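Long-range contacts in 2-aminomuconate 6-semialdehyde dehydrogenase (Burkholderia cenocepacia, PDB 4U3W), which probably catalyses the NAD+-dependent oxidation of 2-aminomuconate 6-semialdehyde to 2-aminomuconate: residues N41-V45 with A108-R112; F99-V103 with A117-A123. Where two conformers were deposited one is given. Residues are numbered along the deposited sequence.

Interaction 1: residues N41-V45 with A108-R112; sequences NLSPV and ADTGR. With MG (magnesium ion), chain C.
Asn41 and Leu42 end a strand, Ser43 stays extended (phi/psi -69/136), and Pro44 and Val45 turn away. Against them packs a helix that ends at Thr110, with Gly111 leaving helical conformation at a positive phi (78/7) that favours glycine. CA atoms pair Ser43 with Asp109 (6.1 Å) and Val45 with Gly111 (5.8 Å). A strand-exit loop thus packs on a helix C-terminus: Pro44 covers the carbonyl end, CD 3.5 Å from Asp109 O, and Val45 CG2 sits 3.8 Å from Gly111 CA, where a CB would be tight. Asn41 (chi1 t) donates from ND2 to Asp109 OD1 (3.1 Å), which also bonds Ser203. Water joins Ser43 OG (2.7 Å) to Ala108 O (2.5 Å); Ser43 OG also closes an ST turn with Val45 N (2.9 Å). Leu42 O binds magnesium (2.5 Å), whose site includes Glu200; Asn41 OD1 accepts from a metal-bound water (2.6 Å). Strand 38-42, paired with strand 49-54 and outermost in its sheet within this chain, thereby meets the end of helix 99-110.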
loop_
_atom_site.group_PDB
_atom_site.type_symbol
_atom_site.label_atom_id
_atom_site.label_comp_id
_atom_site.label_asym_id
_atom_site.label_seq_id
_atom_site.Cartn_x
_atom_site.Cartn_y
_atom_site.Cartn_z
ATOM N N ASN A 41 24.407 31.904 -26.881
ATOM C CA ASN A 41 24.761 30.683 -26.095
ATOM C C ASN A 41 26.280 30.509 -26.256
ATOM O O ASN A 41 26.755 30.396 -27.365
ATOM C CB ASN A 41 23.999 29.451 -26.590
ATOM C CG ASN A 41 24.401 28.141 -25.838
ATOM O OD1 ASN A 41 24.840 28.178 -24.693
ATOM N ND2 ASN A 41 24.189 26.997 -26.482
ATOM N N LEU A 42 27.029 30.596 -25.170
ATOM C CA LEU A 42 28.509 30.564 -25.234
ATOM C C LEU A 42 29.068 29.305 -24.606
ATOM O O LEU A 42 28.529 28.807 -23.610
ATOM C CB LEU A 42 29.125 31.771 -24.531
ATOM C CG LEU A 42 28.640 33.132 -24.990
ATOM C CD1 LEU A 42 29.248 34.207 -24.081
ATOM C CD2 LEU A 42 28.999 33.348 -26.454
ATOM N N SER A 43 30.136 28.767 -25.201
ATOM C CA SER A 43 30.801 27.568 -24.666
ATOM C C SER A 43 31.537 27.818 -23.340
ATOM O O SER A 43 32.287 28.757 -23.211
ATOM C CB SER A 43 31.824 27.037 -25.685
ATOM O OG SER A 43 32.639 26.065 -25.049
ATOM N N PRO A 44 31.402 26.929 -22.372
ATOM C CA PRO A 44 32.182 27.119 -21.153
ATOM C C PRO A 44 33.612 26.548 -21.306
ATOM O O PRO A 44 34.427 26.668 -20.426
ATOM C CB PRO A 44 31.385 26.333 -20.127
ATOM C CG PRO A 44 30.825 25.191 -20.934
ATOM C CD PRO A 44 30.476 25.792 -22.273
ATOM N N VAL A 45 33.880 25.900 -22.429
ATOM C CA VAL A 45 35.230 25.360 -22.675
ATOM C C VAL A 45 36.155 26.444 -23.277
ATOM O O VAL A 45 37.303 26.591 -22.841
ATOM C CB VAL A 45 35.207 24.166 -23.620
ATOM C CG1 VAL A 45 36.645 23.703 -23.928
ATOM C CG2 VAL A 45 34.410 23.010 -22.984
ATOM N N ALA A 108 28.314 20.191 -25.541
ATOM C CA ALA A 108 28.626 21.548 -26.045
ATOM C C ALA A 108 28.203 22.625 -25.038
ATOM O O ALA A 108 28.963 23.572 -24.791
ATOM C CB ALA A 108 27.953 21.783 -27.399
ATOM N N ASP A 109 27.003 22.467 -24.441
ATOM C CA ASP A 109 26.477 23.399 -23.439
ATOM C C ASP A 109 27.225 23.379 -22.104
ATOM O O ASP A 109 27.403 24.428 -21.476
ATOM C CB ASP A 109 25.000 23.092 -23.157
ATOM C CG ASP A 109 24.053 23.673 -24.205
ATOM O OD1 ASP A 109 24.506 24.209 -25.252
ATOM O OD2 ASP A 109 22.829 23.494 -23.996
ATOM N N THR A 110 27.623 22.200 -21.641
ATOM C CA THR A 110 28.164 22.083 -20.286
ATOM C C THR A 110 29.661 21.792 -20.168
ATOM O O THR A 110 30.211 21.991 -19.106
ATOM C CB THR A 110 27.482 20.976 -19.505
ATOM O OG1 THR A 110 27.826 19.707 -20.098
ATOM C CG2 THR A 110 25.939 21.227 -19.527
ATOM N N GLY A 111 30.313 21.340 -21.230
ATOM C CA GLY A 111 31.731 20.979 -21.154
ATOM C C GLY A 111 31.956 19.618 -20.511
ATOM O O GLY A 111 33.081 19.236 -20.257
ATOM N N ARG A 112 30.875 18.878 -20.248
ATOM C CA ARG A 112 30.971 17.640 -19.459
ATOM C C ARG A 112 31.747 16.578 -20.239
ATOM O O ARG A 112 31.562 16.471 -21.435
ATOM C CB ARG A 112 29.570 17.105 -19.128
ATOM C CG ARG A 112 29.570 16.006 -18.028
ATOM C CD ARG A 112 28.250 15.967 -17.233
ATOM N NE ARG A 112 28.126 14.736 -16.440
ATOM C CZ ARG A 112 28.821 14.489 -15.332
ATOM N NH1 ARG A 112 29.662 15.396 -14.877
ATOM N NH2 ARG A 112 28.674 13.355 -14.669
HETATM MG MG MG C . 27.321 29.444 -21.499
HETATM O O HOH W 1 26.160 27.872 -22.485
HETATM O O HOH W 2 25.896 30.629 -22.507
HETATM O O HOH W 3 31.291 23.831 -25.572
HETATM O O HOH W 4 27.380 31.964 -20.905
HETATM O O HOH W 5 29.441 29.655 -20.411
#

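Interaction 2: residues F99-V103 with A117-A123. With EDO (1,2-ethanediol), chain F.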
loop_
_atom_site.group_PDB
_atom_site.type_symbol
_atom_site.label_atom_id
_atom_site.label_comp_id
_atom_site.label_asym_id
_atom_site.label_seq_id
_atom_site.Cartn_x
_atom_site.Cartn_y
_atom_site.Cartn_z
ATOM N N PHE A 99 20.666 9.441 -30.075
ATOM C CA PHE A 99 21.438 9.440 -28.836
ATOM C C PHE A 99 22.708 10.264 -28.962
ATOM O O PHE A 99 22.994 11.114 -28.100
ATOM C CB PHE A 99 21.741 7.980 -28.402
ATOM C CG PHE A 99 22.428 7.860 -27.051
ATOM C CD1 PHE A 99 23.808 7.950 -26.945
ATOM C CD2 PHE A 99 21.701 7.547 -25.906
ATOM C CE1 PHE A 99 24.457 7.781 -25.694
ATOM C CE2 PHE A 99 22.347 7.384 -24.647
ATOM C CZ PHE A 99 23.703 7.523 -24.546
ATOM N N ASP A 100 23.469 10.064 -30.045
ATOM C CA ASP A 100 24.720 10.806 -30.199
ATOM C C ASP A 100 24.532 12.330 -30.356
ATOM O O ASP A 100 25.379 13.110 -29.920
ATOM C CB ASP A 100 25.519 10.272 -31.382
ATOM C CG ASP A 100 26.104 8.887 -31.112
ATOM O OD1 ASP A 100 26.025 8.386 -29.967
ATOM O OD2 ASP A 100 26.667 8.296 -32.050
ATOM N N GLU A 101 23.472 12.762 -31.023
ATOM C CA GLU A 101 23.160 14.184 -31.082
ATOM C C GLU A 101 22.880 14.760 -29.705
ATOM O O GLU A 101 23.223 15.891 -29.437
ATOM C CB GLU A 101 21.916 14.447 -31.952
ATOM C CG GLU A 101 22.128 14.384 -33.437
ATOM C CD GLU A 101 20.852 14.721 -34.176
ATOM O OE1 GLU A 101 20.503 15.918 -34.239
ATOM O OE2 GLU A 101 20.170 13.792 -34.645
ATOM N N PHE A 102 22.128 14.028 -28.879
ATOM C CA PHE A 102 21.791 14.525 -27.549
ATOM C C PHE A 102 23.050 14.676 -26.742
ATOM O O PHE A 102 23.253 15.684 -26.062
ATOM C CB PHE A 102 20.804 13.580 -26.842
ATOM C CG PHE A 102 19.358 13.910 -27.134
ATOM C CD1 PHE A 102 18.710 13.404 -28.263
ATOM C CD2 PHE A 102 18.659 14.776 -26.296
ATOM C CE1 PHE A 102 17.395 13.773 -28.539
ATOM C CE2 PHE A 102 17.321 15.158 -26.577
ATOM C CZ PHE A 102 16.697 14.653 -27.673
ATOM N N VAL A 103 23.918 13.669 -26.848
ATOM C CA VAL A 103 25.212 13.711 -26.186
ATOM C C VAL A 103 25.996 14.935 -26.602
ATOM O O VAL A 103 26.518 15.662 -25.759
ATOM C CB VAL A 103 26.020 12.409 -26.480
ATOM C CG1 VAL A 103 27.463 12.524 -25.949
ATOM C CG2 VAL A 103 25.292 11.218 -25.817
ATOM N N ALA A 117 28.667 12.097 -20.079
ATOM C CA ALA A 117 27.432 12.633 -20.679
ATOM C C ALA A 117 26.617 11.475 -21.236
ATOM O O ALA A 117 25.375 11.478 -21.188
ATOM C CB ALA A 117 27.766 13.652 -21.787
ATOM N N ARG A 118 27.335 10.487 -21.761
ATOM C CA ARG A 118 26.704 9.311 -22.349
ATOM C C ARG A 118 26.017 8.481 -21.273
ATOM O O ARG A 118 24.828 8.148 -21.396
ATOM C CB ARG A 118 27.736 8.453 -23.105
ATOM C CG ARG A 118 28.219 9.042 -24.443
ATOM C CD ARG A 118 29.116 8.005 -25.212
ATOM N NE ARG A 118 28.375 6.805 -25.601
ATOM C CZ ARG A 118 27.634 6.690 -26.708
ATOM N NH1 ARG A 118 27.530 7.706 -27.555
ATOM N NH2 ARG A 118 26.984 5.560 -26.967
ATOM N N THR A 119 26.737 8.161 -20.196
ATOM C CA THR A 119 26.162 7.238 -19.218
ATOM C C THR A 119 25.336 7.836 -18.084
ATOM O O THR A 119 24.373 7.214 -17.656
ATOM C CB THR A 119 27.263 6.400 -18.589
ATOM O OG1 THR A 119 28.220 7.297 -18.022
ATOM C CG2 THR A 119 27.941 5.605 -19.652
ATOM N N LEU A 120 25.656 9.047 -17.634
ATOM C CA LEU A 120 24.901 9.659 -16.549
ATOM C C LEU A 120 23.824 10.586 -17.113
ATOM O O LEU A 120 22.699 10.540 -16.684
ATOM C CB LEU A 120 25.820 10.438 -15.600
ATOM N N ASP A 121 24.153 11.418 -18.075
ATOM C CA ASP A 121 23.150 12.409 -18.539
ATOM C C ASP A 121 22.075 11.839 -19.486
ATOM O O ASP A 121 20.873 11.774 -19.140
ATOM C CB ASP A 121 23.860 13.577 -19.217
ATOM C CG ASP A 121 24.725 14.417 -18.225
ATOM O OD1 ASP A 121 24.204 15.347 -17.566
ATOM O OD2 ASP A 121 25.935 14.175 -18.122
ATOM N N ILE A 122 22.489 11.411 -20.673
ATOM C CA ILE A 122 21.525 11.078 -21.712
ATOM C C ILE A 122 20.849 9.748 -21.406
ATOM O O ILE A 122 19.617 9.622 -21.510
ATOM C CB ILE A 122 22.204 11.045 -23.097
ATOM C CG1 ILE A 122 22.902 12.391 -23.398
ATOM C CG2 ILE A 122 21.168 10.702 -24.191
ATOM C CD1 ILE A 122 22.031 13.646 -23.004
ATOM N N ALA A 123 21.619 8.768 -20.927
ATOM C CA ALA A 123 21.042 7.466 -20.604
ATOM C C ALA A 123 19.962 7.554 -19.509
ATOM O O ALA A 123 18.888 6.941 -19.627
ATOM C CB ALA A 123 22.189 6.451 -20.196
HETATM C C1 EDO F . 18.647 4.198 -21.854
HETATM O O1 EDO F . 18.598 4.741 -20.531
HETATM C C2 EDO F . 19.838 4.825 -22.571
HETATM O O2 EDO F . 20.069 4.165 -23.819
HETATM O O HOH W 6 25.557 5.788 -29.459
#
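Helices 99-110 and 114-138 cross here almost at right angles, 95° between their local directions with 9.9 Å between axes, so a compact cluster of side chains does the packing. Ile122 is the main bump: pointing toward the first helix, it fills the hollow between Phe99, Phe102 and Val103, with CG1 3.6 Å from Val103 CG2 and CG2 3.9 Å from Phe102 CB. Its CG2 also lies over a face of the Phe99 ring, 3.9 Å from the centroid, a CH-pi contact. The methyl of Ala117 packs beside Val103, CB to CG1 4.3 Å. Phe99 reaches across until CZ is 3.4 Å from Arg118 O. These consecutive helices pack on helix 175-188, where Leu176 touches Phe102 and Ile122. Arg118 sets a face of its guanidinium over Phe99 CE1, and its NH1 forms a salt bridge with Asp100 OD1 (2.9 Å), which water 6 also bridges to NH2. Apolar residues thus make the inner part of this joint, while a hydrated ion pair closes its solvent-facing side.

Both contacts draw on helix 99-110, interaction 2 on its first turn and interaction 1 on its last, their centres about 15 Å apart. Interaction 1 is the more buried yet the more polar, since a strand end meeting a helix end brings backbone carbonyls, an amide side chain and metal-bound water together. Interaction 2, between two helix flanks, relies on apolar side chains and keeps its charges at the exposed margin. A salt bridge from Arg112 NE to Asp121 OD2 (2.8 Å) ties the two directly: beyond the helix end, the chain leaving helix 99-110 is fastened to helix 114-138, so the loop between the two helices is tied back onto the second.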